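PDB 3U4J: NAD-dependent aldehyde dehydrogenase from Sinorhizobium meliloti, which probably oxidises aldehydes to carboxylic acids with NAD or NADP as the electron acceptor, and binds a calcium ion. Local coordinates for residues Leu107-Ser110 against Gly114-Ile117; Arg329-Gly334 against Arg340-Ala345. All coordinates share one frame; numbering follows the deposited sequence.

Contact 1 (Leu107-Ser110 against Gly114-Ile117); sequences LIES and GKPI
The hydroxyl of S110 reaches across to the backbone of K115, OG giving its hydrogen to K115 O at 2.8 Å. OG stands opposite the backbone N (chi1 -178°), which points the hydroxyl at the end of the carbonyl; the C=O...OG angle is 173°, close to straight. One residue back, G114 N comes to S110 O at 2.8 Å from well above the carbonyl plane, and the bond is bent at the hydrogen. Beside this polar pair, I117 CD1 slips against the helix, 3.8 Å from S110 CB and 3.7 Å from L107 CA. The side chains of E109 and K115 run side by side the same way, but their charged atoms stay apart, OE1 to NZ 5.1 Å. Each has its own partners: E109 holds T203 OG1 and F175 N, while K115 NZ bonds to N172 O and forms a salt bridge with E123. Replacing S110 with an alanine would probably leave K115 O without its hydroxyl donor and the bend before P116 freer to shift. G114 turns the chain with positive phi (83°), at which a CB would collide with the carbonyl oxygen of the residue before. This is a tight helix-to-helix corner in the aldehyde dehydrogenase fold: G114 ends helix 102-113, and P116 sits at the N-cap of helix 117-138.

Contact 2 (Arg329-Gly334 against Arg340-Ala345); sequences RKVAFG and RTKIGA
R340 meets A332 through its backbone: A332 CB packs on R340 O at 3.5 Å. At T341 the methyl does the touching, CG2 lying 3.4 Å from G334 O, while OG1 is turned to D335 O within the intervening loop. K342 then donates its N-H to A332 O at 2.7 Å from 36° above the carbonyl plane. Its CB rests on V331 CG2, and the rest of the chain, bent at chi2, chi3 and chi4, carries NZ to W504 of the second subunit, which offers both its carbonyl O and its ring in a cation-pi contact. I343 N is a second donor to A332 O, at 3.1 Å and in the carbonyl plane, so one oxygen is gripped by two successive N-H groups. I343 O in turn takes the N-H of G334 at 2.9 Å, with the donor nearly in line with the C=O bond. The last two bonds, on either side of F333, make a single beta bridge of F333 with I343, beside the two-stranded parallel sheet that F333 and G334 form with strand 7-8. The I343 side chain uses two sites: CB sits 3.5 Å from F333 CB, and CD1 reaches V331 CG1, the two side chains crossing at about a right angle. G344 passes close to G334, its CA 3.8 Å from G334 O.

In the fold
Both contacts are largely buried, but contact 1 lies deeper, its centre about 16 Å from the chain's centre, against about 22 Å for contact 2, and no other subunit touches it. Contact 2 has an exposed margin and a subunit neighbour. The elements differ too: contact 1 closes a corner between two helices, with a serine hydroxyl bonding to a backbone carbonyl, whereas contact 2 fastens a loop to a short strand through backbone bonds alone, with apolar side chains beside them. The two meet directly, their centres about 13 Å apart. G114 O and A345 N probably share a hydrogen bond, at 3.0 Å, and the P116 ring packs on the backbone of 341-344.

Contact 1 (Leu107-Ser110 against Gly114-Ile117)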
loop_
_atom_site.group_PDB
_atom_site.type_symbol
_atom_site.label_atom_id
_atom_site.label_comp_id
_atom_site.label_asym_id
_atom_site.label_seq_id
_atom_site.Cartn_x
_atom_site.Cartn_y
_atom_site.Cartn_z
ATOM N N LEU A 107 -3.299 -39.116 -5.337
ATOM C CA LEU A 107 -3.907 -40.292 -5.972
ATOM C C LEU A 107 -5.361 -40.040 -6.424
ATOM O O LEU A 107 -5.747 -40.399 -7.546
ATOM C CB LEU A 107 -3.791 -41.535 -5.074
ATOM C CG LEU A 107 -4.416 -42.829 -5.659
ATOM C CD1 LEU A 107 -3.753 -43.262 -7.011
ATOM C CD2 LEU A 107 -4.369 -43.960 -4.643
ATOM N N ILE A 108 -6.163 -39.421 -5.560
ATOM C CA ILE A 108 -7.535 -39.042 -5.929
ATOM C C ILE A 108 -7.512 -38.195 -7.227
ATOM O O ILE A 108 -8.193 -38.530 -8.196
ATOM C CB ILE A 108 -8.256 -38.302 -4.778
ATOM C CG1 ILE A 108 -8.378 -39.203 -3.554
ATOM C CG2 ILE A 108 -9.704 -37.827 -5.197
ATOM C CD1 ILE A 108 -9.048 -38.463 -2.368
ATOM N N GLU A 109 -6.690 -37.134 -7.249
ATOM C CA GLU A 109 -6.652 -36.204 -8.377
ATOM C C GLU A 109 -6.260 -36.959 -9.625
ATOM O O GLU A 109 -6.827 -36.737 -10.683
ATOM C CB GLU A 109 -5.603 -35.085 -8.194
ATOM C CG GLU A 109 -5.989 -33.878 -7.372
ATOM C CD GLU A 109 -7.070 -32.974 -7.966
ATOM O OE1 GLU A 109 -6.753 -31.854 -8.463
ATOM O OE2 GLU A 109 -8.239 -33.374 -7.872
ATOM N N SER A 110 -5.263 -37.826 -9.496
ATOM C CA SER A 110 -4.751 -38.595 -10.637
ATOM C C SER A 110 -5.845 -39.485 -11.238
ATOM O O SER A 110 -6.084 -39.496 -12.466
ATOM C CB SER A 110 -3.557 -39.453 -10.196
ATOM O OG SER A 110 -3.025 -40.165 -11.289
ATOM N N GLY A 114 -7.206 -37.913 -14.478
ATOM C CA GLY A 114 -6.284 -38.452 -15.495
ATOM C C GLY A 114 -4.946 -37.726 -15.509
ATOM O O GLY A 114 -4.200 -37.798 -16.472
ATOM N N LYS A 115 -4.657 -37.028 -14.419
ATOM C CA LYS A 115 -3.452 -36.237 -14.248
ATOM C C LYS A 115 -2.322 -37.176 -13.858
ATOM O O LYS A 115 -2.504 -38.034 -12.987
ATOM C CB LYS A 115 -3.715 -35.264 -13.090
ATOM C CG LYS A 115 -2.848 -34.050 -12.961
ATOM C CD LYS A 115 -3.306 -33.247 -11.719
ATOM C CE LYS A 115 -4.575 -32.434 -11.991
ATOM N NZ LYS A 115 -4.309 -31.268 -12.880
ATOM N N PRO A 116 -1.150 -37.037 -14.503
ATOM C CA PRO A 116 0.009 -37.838 -14.101
ATOM C C PRO A 116 0.276 -37.700 -12.594
ATOM O O PRO A 116 0.245 -36.589 -12.069
ATOM C CB PRO A 116 1.149 -37.207 -14.894
ATOM C CG PRO A 116 0.492 -36.637 -16.100
ATOM C CD PRO A 116 -0.833 -36.117 -15.603
ATOM N N ILE A 117 0.546 -38.824 -11.928
ATOM C CA ILE A 117 0.680 -38.856 -10.462
ATOM C C ILE A 117 1.812 -37.958 -9.908
ATOM O O ILE A 117 1.669 -37.323 -8.854
ATOM C CB ILE A 117 0.771 -40.291 -9.898
ATOM C CG1 ILE A 117 0.711 -40.241 -8.358
ATOM C CG2 ILE A 117 2.032 -41.028 -10.405
ATOM C CD1 ILE A 117 -0.696 -40.132 -7.811
#

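Contact 2 (Arg329-Gly334 against Arg340-Ala345)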
loop_
_atom_site.group_PDB
_atom_site.type_symbol
_atom_site.label_atom_id
_atom_site.label_comp_id
_atom_site.label_asym_id
_atom_site.label_seq_id
_atom_site.Cartn_x
_atom_site.Cartn_y
_atom_site.Cartn_z
ATOM N N ARG A 329 8.614 -36.241 -29.477
ATOM C CA ARG A 329 8.717 -37.679 -29.824
ATOM C C ARG A 329 9.077 -38.537 -28.613
ATOM O O ARG A 329 8.795 -39.740 -28.607
ATOM C CB ARG A 329 9.857 -37.917 -30.824
ATOM C CG ARG A 329 9.661 -37.385 -32.170
ATOM C CD ARG A 329 10.747 -37.970 -33.069
ATOM N NE ARG A 329 12.040 -37.316 -32.920
ATOM C CZ ARG A 329 12.454 -36.339 -33.719
ATOM N NH1 ARG A 329 11.680 -35.907 -34.717
ATOM N NH2 ARG A 329 13.637 -35.796 -33.532
ATOM N N LYS A 330 9.771 -37.946 -27.643
ATOM C CA LYS A 330 10.313 -38.701 -26.516
ATOM C C LYS A 330 9.446 -38.605 -25.265
ATOM O O LYS A 330 9.403 -39.542 -24.475
ATOM C CB LYS A 330 11.718 -38.214 -26.144
ATOM C CG LYS A 330 12.801 -38.430 -27.205
ATOM C CD LYS A 330 14.052 -37.640 -26.783
ATOM C CE LYS A 330 15.328 -38.220 -27.336
ATOM N NZ LYS A 330 15.615 -37.767 -28.717
ATOM N N VAL A 331 8.782 -37.468 -25.071
ATOM C CA VAL A 331 8.028 -37.223 -23.832
ATOM C C VAL A 331 6.987 -38.311 -23.491
ATOM O O VAL A 331 6.139 -38.689 -24.323
ATOM C CB VAL A 331 7.392 -35.788 -23.806
ATOM C CG1 VAL A 331 6.305 -35.619 -24.866
ATOM C CG2 VAL A 331 6.843 -35.490 -22.402
ATOM N N ALA A 332 7.051 -38.806 -22.258
ATOM C CA ALA A 332 6.212 -39.937 -21.841
ATOM C C ALA A 332 4.774 -39.506 -21.556
ATOM O O ALA A 332 4.523 -38.573 -20.768
ATOM C CB ALA A 332 6.837 -40.678 -20.615
ATOM N N PHE A 333 3.838 -40.168 -22.228
ATOM C CA PHE A 333 2.411 -39.909 -22.027
ATOM C C PHE A 333 1.672 -41.225 -21.874
ATOM O O PHE A 333 2.147 -42.271 -22.356
ATOM C CB PHE A 333 1.814 -39.015 -23.123
ATOM C CG PHE A 333 1.551 -39.712 -24.428
ATOM C CD1 PHE A 333 0.238 -39.911 -24.861
ATOM C CD2 PHE A 333 2.604 -40.136 -25.234
ATOM C CE1 PHE A 333 -0.025 -40.545 -26.075
ATOM C CE2 PHE A 333 2.362 -40.780 -26.441
ATOM C CZ PHE A 333 1.042 -40.980 -26.869
ATOM N N GLY A 334 0.544 -41.185 -21.175
ATOM C CA GLY A 334 -0.229 -42.403 -20.914
ATOM C C GLY A 334 -0.594 -42.592 -19.450
ATOM O O GLY A 334 -0.978 -41.646 -18.771
ATOM N N ARG A 340 6.711 -42.129 -14.276
ATOM C CA ARG A 340 7.440 -41.595 -15.438
ATOM C C ARG A 340 6.563 -40.747 -16.357
ATOM O O ARG A 340 7.070 -39.954 -17.150
ATOM C CB ARG A 340 8.082 -42.742 -16.259
ATOM C CG ARG A 340 9.115 -43.562 -15.484
ATOM C CD ARG A 340 9.773 -44.737 -16.301
ATOM N NE ARG A 340 9.119 -45.097 -17.574
ATOM C CZ ARG A 340 8.428 -46.216 -17.808
ATOM N NH1 ARG A 340 8.240 -47.145 -16.865
ATOM N NH2 ARG A 340 7.908 -46.412 -19.005
ATOM N N THR A 341 5.246 -40.900 -16.251
ATOM C CA THR A 341 4.323 -40.208 -17.159
ATOM C C THR A 341 4.382 -38.687 -16.979
ATOM O O THR A 341 4.338 -38.191 -15.842
ATOM C CB THR A 341 2.877 -40.719 -16.948
ATOM O OG1 THR A 341 2.847 -42.133 -17.191
ATOM C CG2 THR A 341 1.902 -40.023 -17.913
ATOM N N LYS A 342 4.456 -37.964 -18.090
ATOM C CA LYS A 342 4.516 -36.499 -18.057
ATOM C C LYS A 342 3.212 -35.891 -18.554
ATOM O O LYS A 342 2.896 -34.753 -18.242
ATOM C CB LYS A 342 5.694 -35.972 -18.911
ATOM C CG LYS A 342 7.091 -36.359 -18.400
ATOM C CD LYS A 342 7.472 -35.692 -17.063
ATOM C CE LYS A 342 7.825 -34.212 -17.213
ATOM N NZ LYS A 342 8.765 -34.025 -18.372
ATOM N N ILE A 343 2.479 -36.651 -19.363
ATOM C CA ILE A 343 1.242 -36.199 -19.977
ATOM C C ILE A 343 0.207 -37.318 -19.814
ATOM O O ILE A 343 0.478 -38.457 -20.151
ATOM C CB ILE A 343 1.407 -35.891 -21.487
ATOM C CG1 ILE A 343 2.519 -34.870 -21.742
ATOM C CG2 ILE A 343 0.054 -35.413 -22.128
ATOM C CD1 ILE A 343 2.966 -34.839 -23.179
ATOM N N GLY A 344 -0.963 -36.985 -19.274
ATOM C CA GLY A 344 -1.985 -37.992 -18.976
ATOM C C GLY A 344 -3.161 -38.034 -19.938
ATOM O O GLY A 344 -2.990 -37.910 -21.157
ATOM N N ALA A 345 -4.354 -38.229 -19.387
ATOM C CA ALA A 345 -5.514 -38.603 -20.192
ATOM C C ALA A 345 -6.369 -37.392 -20.521
ATOM O O ALA A 345 -6.290 -36.369 -19.824
ATOM C CB ALA A 345 -6.357 -39.678 -19.427
#